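Local coordinates for putative lipoprotein (Bacteroides fragilis, PDB 3NQI) that is of unknown function but is a putative bacterial lipoprotein that may bind lipid, crystallised with cadmium ions, at residues Ala13-Val18 / Phe117-Asn122; Leu45-Ala50 / Gly79-Ala84; Tyr53-Glu58 / Thr72-Pro77; Thr123-Val128 / Ser189-Tyr194. One frame throughout, in Å; residues are numbered along the deposited sequence.

Contact 1 (Ala13-Val18 / Phe117-Asn122); sequences AGVVKV and FQFSEN. With CD (cadmium ion), chain H.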
# COMPACT_ATOMS: atom_id res chain seq x y z
N ALA A 13 -15.04 -0.82 7.31
CA ALA A 13 -14.23 -0.52 6.12
C ALA A 13 -12.88 -1.05 6.45
O ALA A 13 -12.52 -1.12 7.63
CB ALA A 13 -14.18 0.96 5.86
N GLY A 14 -12.12 -1.44 5.43
CA GLY A 14 -10.78 -1.93 5.67
C GLY A 14 -10.20 -2.62 4.45
O GLY A 14 -10.88 -2.82 3.44
N VAL A 15 -8.98 -3.07 4.63
CA VAL A 15 -8.16 -3.67 3.60
C VAL A 15 -8.47 -5.16 3.60
O VAL A 15 -8.53 -5.78 4.64
CB VAL A 15 -6.68 -3.40 3.90
CG1 VAL A 15 -5.82 -4.19 3.01
CG2 VAL A 15 -6.42 -1.87 3.77
N VAL A 16 -8.64 -5.72 2.42
CA VAL A 16 -8.96 -7.14 2.27
C VAL A 16 -8.26 -7.72 1.07
O VAL A 16 -7.92 -7.03 0.16
CB VAL A 16 -10.49 -7.38 2.03
CG1 VAL A 16 -11.28 -6.96 3.21
CG2 VAL A 16 -10.99 -6.68 0.72
N LYS A 17 -8.07 -9.03 1.07
CA LYS A 17 -7.58 -9.73 -0.08
C LYS A 17 -8.80 -10.00 -0.98
O LYS A 17 -9.91 -10.17 -0.48
CB LYS A 17 -6.96 -11.05 0.33
CG LYS A 17 -6.43 -11.87 -0.81
CD LYS A 17 -5.98 -13.26 -0.34
CE LYS A 17 -5.42 -14.06 -1.52
NZ LYS A 17 -4.51 -15.15 -1.07
N VAL A 18 -8.59 -10.01 -2.29
CA VAL A 18 -9.65 -10.23 -3.26
C VAL A 18 -9.54 -11.68 -3.75
O VAL A 18 -8.47 -12.08 -4.22
CB VAL A 18 -9.46 -9.25 -4.45
CG1 VAL A 18 -10.50 -9.50 -5.59
CG2 VAL A 18 -9.44 -7.76 -3.91
N PHE A 117 1.85 -1.63 7.90
CA PHE A 117 1.51 -2.83 8.65
C PHE A 117 1.52 -4.10 7.82
O PHE A 117 1.53 -4.04 6.61
CB PHE A 117 0.18 -2.67 9.38
CG PHE A 117 -1.04 -2.63 8.47
CD1 PHE A 117 -1.55 -1.42 8.03
CD2 PHE A 117 -1.71 -3.79 8.13
CE1 PHE A 117 -2.67 -1.39 7.21
CE2 PHE A 117 -2.84 -3.77 7.33
CZ PHE A 117 -3.33 -2.58 6.88
N GLN A 118 1.51 -5.24 8.50
CA GLN A 118 1.54 -6.52 7.86
C GLN A 118 0.13 -7.02 7.68
O GLN A 118 -0.63 -7.11 8.63
CB GLN A 118 2.37 -7.51 8.69
CG GLN A 118 2.58 -8.84 7.95
CD GLN A 118 3.33 -9.90 8.71
OE1 GLN A 118 3.70 -9.71 9.87
NE2 GLN A 118 3.53 -11.07 8.05
N PHE A 119 -0.24 -7.36 6.47
CA PHE A 119 -1.58 -7.95 6.23
C PHE A 119 -1.55 -9.49 6.37
O PHE A 119 -2.42 -10.11 7.03
CB PHE A 119 -2.09 -7.56 4.83
CG PHE A 119 -3.39 -8.18 4.49
CD1 PHE A 119 -4.57 -7.63 4.99
CD2 PHE A 119 -3.46 -9.35 3.72
CE1 PHE A 119 -5.80 -8.22 4.73
CE2 PHE A 119 -4.68 -9.95 3.45
CZ PHE A 119 -5.87 -9.35 3.95
N SER A 120 -0.57 -10.09 5.73
CA SER A 120 -0.39 -11.56 5.73
C SER A 120 1.12 -11.84 5.61
O SER A 120 1.92 -10.93 5.60
CB SER A 120 -1.10 -12.20 4.55
OG SER A 120 -0.40 -11.84 3.37
N GLU A 121 1.51 -13.11 5.53
CA GLU A 121 2.92 -13.44 5.40
C GLU A 121 3.48 -12.90 4.11
O GLU A 121 4.66 -12.64 4.04
CB GLU A 121 3.12 -14.94 5.47
CG GLU A 121 2.90 -15.45 6.90
CD GLU A 121 3.11 -16.95 6.98
OE1 GLU A 121 3.52 -17.53 5.94
OE2 GLU A 121 2.86 -17.52 8.07
N ASN A 122 2.61 -12.71 3.13
CA ASN A 122 3.04 -12.27 1.76
C ASN A 122 2.79 -10.80 1.39
O ASN A 122 3.16 -10.36 0.29
CB ASN A 122 2.24 -13.08 0.75
CG ASN A 122 2.53 -14.60 0.84
OD1 ASN A 122 3.66 -15.03 0.66
ND2 ASN A 122 1.51 -15.39 1.12
CD CD H . 3.25 -19.77 6.81
O HOH W 1 1.14 -20.21 7.24
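Side-chain packing joins two strands that share no hydrogen bond here: Val-15 and Lys-17 of strand 13-18 receive the rings of Phe-119 and Phe-117 from strand 117-120. The strand axes stay 8.8 Å apart at closest and diverge by 34°, a spacing that side chains have to fill. Phe-119 does most of it. Its CG lies anti to the backbone N (chi1 177°), on a CB directed toward strand 13-18; the ring beyond meets the backbone of 15-17 obliquely, CZ 3.6 Å from Lys-17 N and CE1 3.7 Å from Val-15 O. The neighbouring ring carbon, CE2, rests 4.0 Å from Lys-17 CB, while the rest of that lysine runs extended and away. Val-15 CG1 lies 4.2 Å from Phe-119 CD1. The other methyl, Val-15 CG2, faces the rim of Phe-117, 4.4 Å from Phe-117 CZ. Met-49 and Val-125 also touch this cluster. Just beyond, Ser-120 OG accepts from Asn-122 N in an ST turn (3.1 Å), and Glu-121 binds a cadmium ion through both carboxylate oxygens, with Glu-246 as a further ligand. This packing depends on the fit of rings against methyls and peptide atoms, without the directional hold of a strand pairing.

Contact 2 (Leu45-Ala50 / Gly79-Ala84); sequences LNARMA and GIDATA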
# COMPACT_ATOMS: atom_id res chain seq x y z
N LEU A 45 -14.39 -6.08 -9.73
CA LEU A 45 -13.00 -5.62 -9.40
C LEU A 45 -11.90 -6.63 -9.77
O LEU A 45 -11.95 -7.79 -9.36
CB LEU A 45 -12.92 -5.36 -7.92
CG LEU A 45 -11.57 -4.97 -7.33
CD1 LEU A 45 -11.13 -3.56 -7.82
CD2 LEU A 45 -11.69 -5.09 -5.81
N ASN A 46 -10.94 -6.19 -10.59
CA ASN A 46 -9.77 -7.00 -10.95
C ASN A 46 -8.56 -6.49 -10.14
O ASN A 46 -7.86 -5.58 -10.59
CB ASN A 46 -9.49 -6.91 -12.45
CG ASN A 46 -8.56 -8.01 -12.96
OD1 ASN A 46 -8.15 -8.89 -12.21
ND2 ASN A 46 -8.25 -7.97 -14.24
N ALA A 47 -8.36 -7.00 -8.94
CA ALA A 47 -7.25 -6.56 -8.11
C ALA A 47 -6.88 -7.76 -7.29
O ALA A 47 -7.65 -8.70 -7.18
CB ALA A 47 -7.69 -5.38 -7.21
N ARG A 48 -5.69 -7.72 -6.71
CA ARG A 48 -5.24 -8.76 -5.81
C ARG A 48 -5.65 -8.36 -4.41
O ARG A 48 -6.04 -9.22 -3.60
CB ARG A 48 -3.73 -8.95 -5.95
CG ARG A 48 -3.25 -10.36 -5.57
CD ARG A 48 -1.73 -10.51 -5.48
NE ARG A 48 -1.21 -9.60 -4.49
CZ ARG A 48 -1.25 -9.75 -3.15
NH1 ARG A 48 -1.77 -10.82 -2.55
NH2 ARG A 48 -0.76 -8.78 -2.41
N MSE A 49 -5.59 -7.05 -4.12
CA MSE A 49 -5.97 -6.51 -2.81
C MSE A 49 -6.90 -5.30 -2.94
O MSE A 49 -6.82 -4.59 -3.88
CB MSE A 49 -4.71 -6.07 -2.06
CG MSE A 49 -3.71 -7.16 -1.71
SE MSE A 49 -4.30 -8.17 -0.12
CE MSE A 49 -4.89 -6.92 1.41
N ALA A 50 -7.77 -5.02 -1.94
CA ALA A 50 -8.77 -3.96 -2.07
C ALA A 50 -9.06 -3.28 -0.75
O ALA A 50 -8.70 -3.80 0.26
CB ALA A 50 -10.15 -4.53 -2.66
N GLY A 79 -9.48 -1.07 -5.79
CA GLY A 79 -8.26 -1.84 -5.80
C GLY A 79 -7.12 -1.01 -5.23
O GLY A 79 -7.05 0.18 -5.46
N ILE A 80 -6.21 -1.64 -4.50
CA ILE A 80 -5.09 -0.87 -3.93
C ILE A 80 -3.71 -1.49 -4.17
O ILE A 80 -2.77 -1.25 -3.41
CB ILE A 80 -5.32 -0.80 -2.39
CG1 ILE A 80 -5.32 -2.20 -1.81
CG2 ILE A 80 -6.56 0.01 -2.03
CD1 ILE A 80 -5.39 -2.18 -0.25
N ASP A 81 -3.59 -2.31 -5.21
CA ASP A 81 -2.33 -2.96 -5.54
C ASP A 81 -1.26 -1.94 -5.91
O ASP A 81 -1.51 -1.01 -6.67
CB ASP A 81 -2.50 -3.94 -6.72
CG ASP A 81 -3.43 -5.10 -6.39
OD1 ASP A 81 -3.44 -5.58 -5.27
OD2 ASP A 81 -4.16 -5.52 -7.26
N ALA A 82 -0.05 -2.16 -5.40
CA ALA A 82 1.12 -1.39 -5.76
C ALA A 82 2.35 -2.29 -5.99
O ALA A 82 2.37 -3.44 -5.59
CB ALA A 82 1.39 -0.28 -4.70
N THR A 83 3.34 -1.78 -6.73
CA THR A 83 4.49 -2.57 -7.12
C THR A 83 5.66 -2.59 -6.16
O THR A 83 6.12 -1.55 -5.70
CB THR A 83 5.02 -2.04 -8.43
OG1 THR A 83 3.93 -2.09 -9.32
CG2 THR A 83 6.19 -2.87 -8.95
N ALA A 84 6.12 -3.79 -5.84
CA ALA A 84 7.37 -3.97 -5.08
C ALA A 84 8.39 -4.62 -6.00
O ALA A 84 8.08 -5.56 -6.71
CB ALA A 84 7.11 -4.81 -3.86
O HOH W 2 -1.10 -6.33 -3.75
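Asp-81 and the backbone of Arg-48 and Met-49 make the polar core of a short antiparallel bridge, in which the start of strand 49-56 meets strand 78-87 and Ala-50 faces Gly-79 as a non-hydrogen-bonded pair. The carboxylate takes two successive N-H groups. OD2 receives Arg-48 N at 2.7 Å on its syn lone pair, almost straight at 175°; OD1 receives Met-49 N at 2.8 Å, also on the syn side but somewhat out of the carboxylate plane and more bent, 133°. Two bonds from adjacent amides fix the rotation of the group, and they would be expected to stabilise its negative charge. One backbone bond, Ile-80 N to Met-49 O, adds to the pairing.

The tight side lies round Gly-79, where Ala-47 and Leu-45 pack directly on the glycine backbone: Gly-79 CA sits 3.9 Å from Ala-47 CB, and Leu-45 CD1 reaches Gly-79 N at 3.6 Å. Ile-80 closes the other flank: CG1, held between backbone N and carbonyl carbon (chi1 61°), lies against Met-49 CB, and Val-15 and Ala-193 cover the isoleucine further.

The looser, hydrated side belongs to Arg-48. Its guanidinium makes no direct salt bridge with Asp-81; a water intervenes, while NH2 also bonds Thr-123 OG1, tying the arginine to another strand. That water accepts from Arg-48 NH2 at 2.8 Å and donates to Asp-81 OD1 at 2.9 Å.

Contact 3 (Tyr53-Glu58 / Thr72-Pro77); sequences YCQVDE and TLLADP. With CD (cadmium ion), chain F.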
# COMPACT_ATOMS: atom_id res chain seq x y z
N TYR A 53 -15.87 -0.99 1.91
CA TYR A 53 -16.73 -0.40 2.88
C TYR A 53 -18.00 -1.24 2.82
O TYR A 53 -18.65 -1.37 1.79
CB TYR A 53 -16.92 1.09 2.50
CG TYR A 53 -17.94 1.78 3.35
CD1 TYR A 53 -18.14 1.40 4.68
CD2 TYR A 53 -18.75 2.80 2.82
CE1 TYR A 53 -19.08 2.01 5.45
CE2 TYR A 53 -19.72 3.42 3.61
CZ TYR A 53 -19.87 3.00 4.92
OH TYR A 53 -20.80 3.57 5.75
N CYS A 54 -18.36 -1.85 3.94
CA CYS A 54 -19.39 -2.83 3.90
C CYS A 54 -20.26 -2.89 5.16
O CYS A 54 -19.97 -2.26 6.21
CB CYS A 54 -18.78 -4.21 3.61
SG CYS A 54 -17.87 -4.97 5.00
N GLN A 55 -21.36 -3.63 5.03
CA GLN A 55 -22.14 -4.00 6.21
C GLN A 55 -22.44 -5.50 6.23
O GLN A 55 -22.50 -6.16 5.18
CB GLN A 55 -23.38 -3.10 6.39
CG GLN A 55 -24.60 -3.39 5.58
CD GLN A 55 -25.74 -2.43 5.92
OE1 GLN A 55 -25.55 -1.40 6.56
NE2 GLN A 55 -26.94 -2.79 5.49
N VAL A 56 -22.57 -6.05 7.43
CA VAL A 56 -22.86 -7.47 7.62
C VAL A 56 -24.36 -7.64 7.44
O VAL A 56 -25.16 -6.86 7.99
CB VAL A 56 -22.41 -7.97 9.02
CG1 VAL A 56 -22.83 -9.41 9.22
CG2 VAL A 56 -20.90 -7.82 9.17
N ASP A 57 -24.76 -8.63 6.65
CA ASP A 57 -26.18 -8.90 6.41
C ASP A 57 -26.78 -9.54 7.66
O ASP A 57 -26.09 -10.23 8.41
CB ASP A 57 -26.37 -9.82 5.20
CG ASP A 57 -25.95 -9.18 3.91
OD1 ASP A 57 -25.75 -7.95 3.89
OD2 ASP A 57 -25.83 -9.92 2.90
N GLU A 58 -28.07 -9.30 7.87
CA GLU A 58 -28.80 -9.82 9.03
C GLU A 58 -29.06 -11.33 8.87
O GLU A 58 -29.30 -11.80 7.75
CB GLU A 58 -30.11 -9.04 9.19
CG GLU A 58 -29.97 -7.51 9.39
CD GLU A 58 -29.69 -7.09 10.84
OE1 GLU A 58 -28.63 -7.47 11.38
OE2 GLU A 58 -30.53 -6.38 11.43
N THR A 72 -22.97 -6.86 2.46
CA THR A 72 -23.43 -5.92 1.45
C THR A 72 -22.38 -4.82 1.34
O THR A 72 -22.11 -4.13 2.31
CB THR A 72 -24.83 -5.37 1.85
OG1 THR A 72 -25.76 -6.46 1.84
CG2 THR A 72 -25.31 -4.26 0.89
N LEU A 73 -21.79 -4.66 0.16
CA LEU A 73 -20.88 -3.57 -0.09
C LEU A 73 -21.69 -2.29 -0.13
O LEU A 73 -22.77 -2.24 -0.74
CB LEU A 73 -20.13 -3.78 -1.42
CG LEU A 73 -19.18 -4.98 -1.36
CD1 LEU A 73 -18.84 -5.53 -2.73
CD2 LEU A 73 -17.87 -4.59 -0.59
N LEU A 74 -21.17 -1.27 0.55
CA LEU A 74 -21.79 0.05 0.61
C LEU A 74 -21.13 1.09 -0.34
O LEU A 74 -21.59 2.24 -0.43
CB LEU A 74 -21.77 0.51 2.07
CG LEU A 74 -22.66 -0.30 3.03
CD1 LEU A 74 -22.48 0.17 4.49
CD2 LEU A 74 -24.15 -0.23 2.66
N ALA A 75 -20.07 0.71 -1.04
CA ALA A 75 -19.43 1.60 -2.00
C ALA A 75 -18.78 0.70 -2.99
O ALA A 75 -18.59 -0.48 -2.71
CB ALA A 75 -18.37 2.46 -1.33
N ASP A 76 -18.43 1.23 -4.16
CA ASP A 76 -17.70 0.43 -5.14
C ASP A 76 -16.32 0.02 -4.59
O ASP A 76 -15.52 0.87 -4.20
CB ASP A 76 -17.58 1.20 -6.44
CG ASP A 76 -17.00 0.36 -7.57
OD1 ASP A 76 -17.18 -0.91 -7.66
OD2 ASP A 76 -16.40 1.03 -8.43
N PRO A 77 -16.02 -1.28 -4.57
CA PRO A 77 -14.72 -1.68 -4.01
C PRO A 77 -13.56 -1.00 -4.72
O PRO A 77 -13.63 -0.74 -5.91
CB PRO A 77 -14.68 -3.21 -4.24
CG PRO A 77 -16.08 -3.62 -4.37
CD PRO A 77 -16.86 -2.44 -4.89
CD CD F . -16.21 -1.99 -9.33
O HOH W 3 -16.36 -1.03 -1.02
O HOH W 4 -15.66 -0.03 -10.51
O HOH W 5 -13.91 -1.78 -8.36
O HOH W 6 -15.13 -2.85 -10.90
O HOH W 7 -18.16 -1.77 -10.85
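Asp-57 OD1 accepts a hydrogen bond from Thr-72 OG1 at 2.5 Å, the shortest polar bond between segments 53-58 and 72-77. The donor comes in on the syn side, 16° out of the carboxylate plane, and the two side chains cross at about a right angle. Thr-38 OG1 bonds the second oxygen, OD2, so both ends of the carboxylate are occupied and its rotation is restrained.

Backbone pairing continues from there. Gln-55 and Thr-72 exchange two hydrogen bonds, Cys-54 and Leu-73 follow as a non-hydrogen-bonded pair, and Leu-74 N then reaches Tyr-53 O at 2.8 Å.

Leu-74 carries the apolar part. Its CB stands over one face of the Tyr-53 ring, a CH-pi contact 4.0 Å from the centroid and displaced toward the rim. CG lies anti to the carbonyl carbon (chi1 -67°), and from it CD1 extends over the same tyrosine to 3.9 Å from CZ while meeting Gln-55 CB at an equal distance. Ala-75 CB touches the ring at its edge, 4.2 Å from CD2. The phenol OH is held by Gln-11, and a water spans Tyr-53 N and Ala-75 O, next to the Leu-74 N to Tyr-53 O bond. Further on, Asp-76 OD1 binds a cadmium ion that is otherwise largely hydrated. Alternating hydrogen-bonded and non-hydrogen-bonded pairs mark this as an antiparallel beta hairpin of strands 49-56 and 68-73.

Contact 4 (Thr123-Val128 / Ser189-Tyr194); sequences TIVLPV and SSFKAY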
# COMPACT_ATOMS: atom_id res chain seq x y z
N THR A 123 2.06 -10.08 2.24
CA THR A 123 1.57 -8.75 1.90
C THR A 123 1.74 -7.75 3.03
O THR A 123 1.34 -7.99 4.17
CB THR A 123 0.06 -8.75 1.48
OG1 THR A 123 -0.14 -9.67 0.42
CG2 THR A 123 -0.43 -7.31 1.02
N ILE A 124 2.27 -6.58 2.68
CA ILE A 124 2.26 -5.49 3.63
C ILE A 124 1.52 -4.28 3.00
O ILE A 124 1.34 -4.21 1.78
CB ILE A 124 3.67 -5.07 4.08
CG1 ILE A 124 4.48 -4.65 2.87
CG2 ILE A 124 4.37 -6.25 4.90
CD1 ILE A 124 5.84 -3.98 3.23
N VAL A 125 1.07 -3.39 3.90
CA VAL A 125 0.22 -2.28 3.52
C VAL A 125 0.77 -0.95 4.01
O VAL A 125 1.12 -0.82 5.19
CB VAL A 125 -1.22 -2.47 3.98
CG1 VAL A 125 -2.09 -1.24 3.49
CG2 VAL A 125 -1.78 -3.78 3.37
N LEU A 126 0.89 0.01 3.09
CA LEU A 126 1.25 1.40 3.44
C LEU A 126 0.04 2.32 3.42
O LEU A 126 -0.59 2.48 2.41
CB LEU A 126 2.35 1.93 2.52
CG LEU A 126 3.81 1.55 2.78
CD1 LEU A 126 3.98 0.12 3.02
CD2 LEU A 126 4.70 2.10 1.55
N PRO A 127 -0.32 2.94 4.57
CA PRO A 127 -1.23 4.08 4.48
C PRO A 127 -0.47 5.28 3.95
O PRO A 127 0.59 5.57 4.51
CB PRO A 127 -1.65 4.32 5.92
CG PRO A 127 -0.94 3.30 6.73
CD PRO A 127 0.18 2.78 5.95
N VAL A 128 -0.87 5.91 2.82
CA VAL A 128 -0.18 7.07 2.36
C VAL A 128 -1.07 8.35 2.51
O VAL A 128 -2.24 8.36 2.11
CB VAL A 128 0.34 6.92 0.89
CG1 VAL A 128 1.33 8.03 0.65
CG2 VAL A 128 1.00 5.58 0.72
N SER A 189 -5.77 10.62 1.17
CA SER A 189 -5.26 9.43 1.84
C SER A 189 -5.58 8.20 0.97
O SER A 189 -6.62 8.16 0.27
CB SER A 189 -5.88 9.34 3.24
OG SER A 189 -7.27 9.35 3.11
N SER A 190 -4.66 7.26 0.93
CA SER A 190 -4.87 5.99 0.24
C SER A 190 -4.11 4.87 0.92
O SER A 190 -3.00 5.08 1.41
CB SER A 190 -4.36 6.04 -1.20
OG SER A 190 -4.88 7.12 -1.96
N PHE A 191 -4.65 3.66 0.89
CA PHE A 191 -3.84 2.48 1.23
C PHE A 191 -3.19 1.93 -0.03
O PHE A 191 -3.82 1.97 -1.09
CB PHE A 191 -4.64 1.42 1.81
CG PHE A 191 -5.11 1.72 3.19
CD1 PHE A 191 -4.24 1.67 4.24
CD2 PHE A 191 -6.42 2.01 3.41
CE1 PHE A 191 -4.71 1.92 5.55
CE2 PHE A 191 -6.87 2.29 4.68
CZ PHE A 191 -6.01 2.22 5.74
N LYS A 192 -1.95 1.46 0.09
CA LYS A 192 -1.24 0.78 -1.03
C LYS A 192 -0.75 -0.57 -0.49
O LYS A 192 -0.08 -0.63 0.54
CB LYS A 192 -0.07 1.63 -1.51
CG LYS A 192 -0.52 2.98 -2.10
CD LYS A 192 -1.07 2.74 -3.55
CE LYS A 192 -1.82 3.87 -4.09
NZ LYS A 192 -2.46 3.37 -5.35
N ALA A 193 -1.15 -1.63 -1.17
CA ALA A 193 -0.82 -2.99 -0.76
C ALA A 193 0.24 -3.59 -1.71
O ALA A 193 0.17 -3.43 -2.95
CB ALA A 193 -2.09 -3.87 -0.72
N TYR A 194 1.22 -4.27 -1.09
CA TYR A 194 2.43 -4.79 -1.76
C TYR A 194 2.62 -6.27 -1.51
O TYR A 194 2.83 -6.72 -0.37
CB TYR A 194 3.72 -4.09 -1.28
CG TYR A 194 3.70 -2.61 -1.52
CD1 TYR A 194 3.08 -1.74 -0.64
CD2 TYR A 194 4.22 -2.10 -2.66
CE1 TYR A 194 2.99 -0.38 -0.91
CE2 TYR A 194 4.18 -0.72 -2.94
CZ TYR A 194 3.58 0.11 -2.09
OH TYR A 194 3.51 1.45 -2.39
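Ile-124 and Tyr-194 start a ladder of six backbone hydrogen bonds that runs the length of segments 123-128 and 189-194. They come in reciprocal couples: Ile-124 with Tyr-194, Leu-126 with Lys-192, Val-128 with Ser-190. The shortest is Val-128 N to Ser-190 O at 2.7 Å, nearly straight at 176°. Weaker CA-H...O contacts fill the intervals, among them Val-125 CA to Lys-192 O at 3.4 Å.

This is a regular antiparallel strand pair close to the centre of the chain, strands 123-132 and 186-195, with strand 78-87 adding parallel pairing on the other edge of 186-195 through Ala-193. Pro-127 fits because it occupies a non-hydrogen-bonded position opposite Phe-191, where the ladder needs no N-H from it.

Apolar contacts divide between the two faces. On one, Phe-191 slants across Val-125 and Pro-127: CD1 meets Val-125 CG1 at 3.7 Å, and CE1 meets Pro-127 CB at 3.9 Å. Phe-107 meets the same ring from outside, and Ala-193 CB lies against Val-125 CG2 at 4.1 Å. On the other face Leu-126 and Tyr-194 cross at about a right angle, CD2 touching the ring at CE1, 3.9 Å away, while Ile-124 O lies in the ring plane at its edge.

Polar ends turn to other partners: Tyr-194 OH to Phe-150 O, and Ser-190 OG to Tyr-130 OH.

Overall arrangement
From the N terminus, strand 11-21 opens the longest loop, which contact 1 closes at 117-122. Inside it lies contact 2, joining 45-50 to 79-84, and inside that contact 3, the hairpin of 53-58 with 72-77. Contact 4 follows in series, closing 123-128 on 189-194, so none of the loops cross. Strand 49-56 serves both contacts 2 and 3 and pairs with 11-21 of contact 1. Contact 1 packs strand 11-21 against 117-120, which pairs with 123-132, and strand 78-87 of contact 2 carries the connection on to 186-195 of contact 4. Contacts 3 and 4 do not touch, their centres about 21 Å apart.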